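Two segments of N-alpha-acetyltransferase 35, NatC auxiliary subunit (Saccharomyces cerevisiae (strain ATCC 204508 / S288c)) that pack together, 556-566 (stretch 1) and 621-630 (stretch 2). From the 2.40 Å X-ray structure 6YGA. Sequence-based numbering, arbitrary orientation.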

# COMPACT_ATOMS: atom_id res chain seq x y z
N VAL B 556 -19.61 16.35 15.18
CA VAL B 556 -21.04 16.07 15.03
C VAL B 556 -21.85 17.37 15.12
O VAL B 556 -22.75 17.61 14.31
CB VAL B 556 -21.50 15.04 16.08
CG1 VAL B 556 -23.02 14.95 16.13
CG2 VAL B 556 -20.90 13.67 15.78
N PHE B 557 -21.53 18.22 16.09
CA PHE B 557 -22.21 19.51 16.19
C PHE B 557 -21.99 20.35 14.93
O PHE B 557 -22.92 20.98 14.42
CB PHE B 557 -21.74 20.27 17.42
CG PHE B 557 -22.54 19.99 18.66
CD1 PHE B 557 -23.83 20.47 18.79
CD2 PHE B 557 -22.00 19.25 19.70
CE1 PHE B 557 -24.57 20.22 19.93
CE2 PHE B 557 -22.74 18.99 20.84
CZ PHE B 557 -24.02 19.47 20.95
N GLN B 558 -20.75 20.37 14.42
CA GLN B 558 -20.46 21.13 13.21
C GLN B 558 -21.31 20.64 12.04
O GLN B 558 -21.86 21.44 11.28
CB GLN B 558 -18.97 21.02 12.88
CG GLN B 558 -18.53 21.85 11.70
CD GLN B 558 -18.62 23.34 11.98
OE1 GLN B 558 -17.67 23.95 12.46
NE2 GLN B 558 -19.78 23.93 11.70
N PHE B 559 -21.41 19.32 11.88
CA PHE B 559 -22.24 18.75 10.82
C PHE B 559 -23.69 19.17 10.99
O PHE B 559 -24.36 19.55 10.02
CB PHE B 559 -22.10 17.23 10.82
CG PHE B 559 -22.81 16.55 9.67
CD1 PHE B 559 -24.16 16.25 9.75
CD2 PHE B 559 -22.11 16.17 8.53
CE1 PHE B 559 -24.81 15.62 8.70
CE2 PHE B 559 -22.75 15.53 7.49
CZ PHE B 559 -24.11 15.26 7.57
N ALA B 560 -24.21 19.10 12.23
CA ALA B 560 -25.61 19.41 12.49
C ALA B 560 -25.92 20.88 12.21
O ALA B 560 -27.03 21.21 11.78
CB ALA B 560 -25.96 19.05 13.93
N ILE B 561 -24.95 21.77 12.46
CA ILE B 561 -25.12 23.17 12.10
C ILE B 561 -25.20 23.32 10.59
O ILE B 561 -26.06 24.04 10.07
CB ILE B 561 -23.98 24.02 12.71
CG1 ILE B 561 -24.13 24.10 14.23
CG2 ILE B 561 -23.94 25.40 12.08
CD1 ILE B 561 -22.93 24.70 14.93
N LEU B 562 -24.33 22.62 9.86
CA LEU B 562 -24.36 22.70 8.40
C LEU B 562 -25.69 22.18 7.85
O LEU B 562 -26.28 22.78 6.95
CB LEU B 562 -23.19 21.92 7.80
CG LEU B 562 -21.81 22.51 8.07
CD1 LEU B 562 -20.70 21.55 7.67
CD2 LEU B 562 -21.66 23.84 7.34
N LYS B 563 -26.19 21.06 8.39
CA LYS B 563 -27.47 20.55 7.92
C LYS B 563 -28.62 21.46 8.33
O LYS B 563 -29.60 21.59 7.58
CB LYS B 563 -27.70 19.13 8.43
CG LYS B 563 -29.06 18.59 8.01
CD LYS B 563 -29.26 17.12 8.32
CE LYS B 563 -30.62 16.66 7.80
NZ LYS B 563 -30.97 15.29 8.23
N SER B 564 -28.53 22.11 9.49
CA SER B 564 -29.59 23.03 9.90
C SER B 564 -29.75 24.17 8.89
O SER B 564 -30.87 24.67 8.71
CB SER B 564 -29.30 23.60 11.29
OG SER B 564 -29.25 22.58 12.26
N PHE B 565 -28.67 24.59 8.24
CA PHE B 565 -28.75 25.61 7.21
C PHE B 565 -29.06 25.03 5.84
O PHE B 565 -29.10 25.79 4.86
CB PHE B 565 -27.44 26.40 7.15
CG PHE B 565 -27.29 27.41 8.25
CD1 PHE B 565 -27.80 28.69 8.11
CD2 PHE B 565 -26.61 27.09 9.42
CE1 PHE B 565 -27.65 29.63 9.12
CE2 PHE B 565 -26.46 28.02 10.43
CZ PHE B 565 -26.98 29.29 10.28
N GLY B 566 -29.26 23.71 5.74
CA GLY B 566 -29.55 23.05 4.49
C GLY B 566 -28.38 22.82 3.57
O GLY B 566 -28.59 22.58 2.38
N ALA B 621 -35.94 31.68 17.42
CA ALA B 621 -35.76 30.39 18.09
C ALA B 621 -34.57 29.64 17.50
O ALA B 621 -33.80 29.01 18.23
CB ALA B 621 -37.04 29.56 17.99
N PHE B 622 -34.41 29.70 16.17
CA PHE B 622 -33.24 29.11 15.54
C PHE B 622 -31.95 29.75 16.05
O PHE B 622 -30.96 29.06 16.29
CB PHE B 622 -33.35 29.25 14.02
CG PHE B 622 -32.14 28.78 13.26
CD1 PHE B 622 -31.10 29.65 12.98
CD2 PHE B 622 -32.05 27.47 12.82
CE1 PHE B 622 -29.99 29.23 12.28
CE2 PHE B 622 -30.94 27.04 12.12
CZ PHE B 622 -29.91 27.92 11.85
N ASP B 623 -31.96 31.07 16.22
CA ASP B 623 -30.74 31.78 16.61
C ASP B 623 -30.28 31.38 18.00
O ASP B 623 -29.08 31.26 18.26
CB ASP B 623 -30.95 33.29 16.53
CG ASP B 623 -31.03 33.78 15.10
OD1 ASP B 623 -30.08 33.51 14.33
OD2 ASP B 623 -32.03 34.43 14.75
N ILE B 624 -31.22 31.17 18.92
CA ILE B 624 -30.85 30.82 20.29
C ILE B 624 -30.26 29.41 20.34
O ILE B 624 -29.27 29.16 21.04
CB ILE B 624 -32.06 30.97 21.23
CG1 ILE B 624 -32.41 32.45 21.38
CG2 ILE B 624 -31.76 30.33 22.58
CD1 ILE B 624 -33.56 32.70 22.33
N LYS B 625 -30.86 28.47 19.61
CA LYS B 625 -30.33 27.11 19.61
C LYS B 625 -28.98 27.04 18.90
O LYS B 625 -28.10 26.27 19.30
CB LYS B 625 -31.33 26.14 18.97
CG LYS B 625 -32.53 25.83 19.85
CD LYS B 625 -33.25 24.59 19.36
CE LYS B 625 -34.31 24.13 20.35
NZ LYS B 625 -34.96 22.86 19.93
N LEU B 626 -28.80 27.85 17.86
CA LEU B 626 -27.51 27.88 17.17
C LEU B 626 -26.42 28.42 18.09
O LEU B 626 -25.28 27.94 18.07
CB LEU B 626 -27.61 28.72 15.90
CG LEU B 626 -26.29 28.97 15.15
CD1 LEU B 626 -25.67 27.66 14.71
CD2 LEU B 626 -26.51 29.90 13.97
N GLU B 627 -26.75 29.42 18.91
CA GLU B 627 -25.76 29.99 19.82
C GLU B 627 -25.30 28.96 20.85
O GLU B 627 -24.12 28.93 21.22
CB GLU B 627 -26.34 31.23 20.51
CG GLU B 627 -25.32 32.08 21.25
CD GLU B 627 -24.97 31.53 22.62
OE1 GLU B 627 -25.86 30.91 23.25
OE2 GLU B 627 -23.82 31.70 23.07
N ARG B 628 -26.21 28.10 21.31
CA ARG B 628 -25.81 27.04 22.23
C ARG B 628 -24.86 26.06 21.56
O ARG B 628 -23.91 25.57 22.19
CB ARG B 628 -27.05 26.32 22.77
CG ARG B 628 -27.77 27.09 23.86
CD ARG B 628 -29.21 26.62 24.06
NE ARG B 628 -29.30 25.25 24.58
CZ ARG B 628 -29.28 24.94 25.87
NH1 ARG B 628 -29.17 25.89 26.79
NH2 ARG B 628 -29.37 23.67 26.24
N ALA B 629 -25.07 25.77 20.28
CA ALA B 629 -24.22 24.82 19.57
C ALA B 629 -22.84 25.42 19.29
O ALA B 629 -21.82 24.73 19.46
CB ALA B 629 -24.88 24.38 18.27
N THR B 630 -22.78 26.68 18.86
CA THR B 630 -21.49 27.29 18.59
C THR B 630 -20.72 27.54 19.88
O THR B 630 -19.49 27.38 19.91
CB THR B 630 -21.68 28.59 17.81
OG1 THR B 630 -22.38 29.55 18.62
CG2 THR B 630 -22.47 28.33 16.55

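How do the two segments meet? Helix 556-564 and helix 621-630 run nearly antiparallel, their N-to-C directions 155° apart and their axes 10.5 Å from each other at closest approach. Because the directions are opposed, the pairing runs in reverse order: Phe 557 lies near Ala 629, Ile 561 near Leu 626, and the end of the first helix reaches Phe 622. No hydrogen bond crosses between the stretches, so side-chain packing makes the contact.

What do the aliphatic side chains contribute? Ile 561, one turn on from Phe 557, touches three residues. Ile 561 CG2 lies 3.9 Å from Leu 626 CD1, while Ile 561 CD1 approaches Ala 629 CB at 3.9 Å and Thr 630 CG2 at 4.0 Å. The methyl of Ala 629 also meets the ring of Phe 557, with CB 4.1 Å from Phe 557 CD1. The small side chain of Ala 629 thus receives two larger ones from the facing helix.

How do the aromatic rings pack? Phe 622 directs its edge toward one face of Phe 565; the ring planes stand at 87°, the centroids are 5.1 Å apart, and Phe 622 CZ comes within 3.6 Å of Phe 565 CZ. The CA-to-CB bond of Phe 565 points sideways, yet its ring reaches the other helix. Leu 626 CD2 sits at the edge of this ring, 3.8 Å from Phe 565 CZ.

Where do the polar groups go? Ser 564 presents carbon to its neighbour, with CB 3.9 Å from Phe 622 CE2, while its OG donates to Ala 560 O at 2.7 Å within its own helix. Likewise, Thr 630 OG1 donates to Glu 627 O at 3.2 Å, and its methyl CG2 faces Ile 561. Both hydroxyls are therefore bonded within their own helices, and the closest contacts of these two residues across the interface are made by carbon.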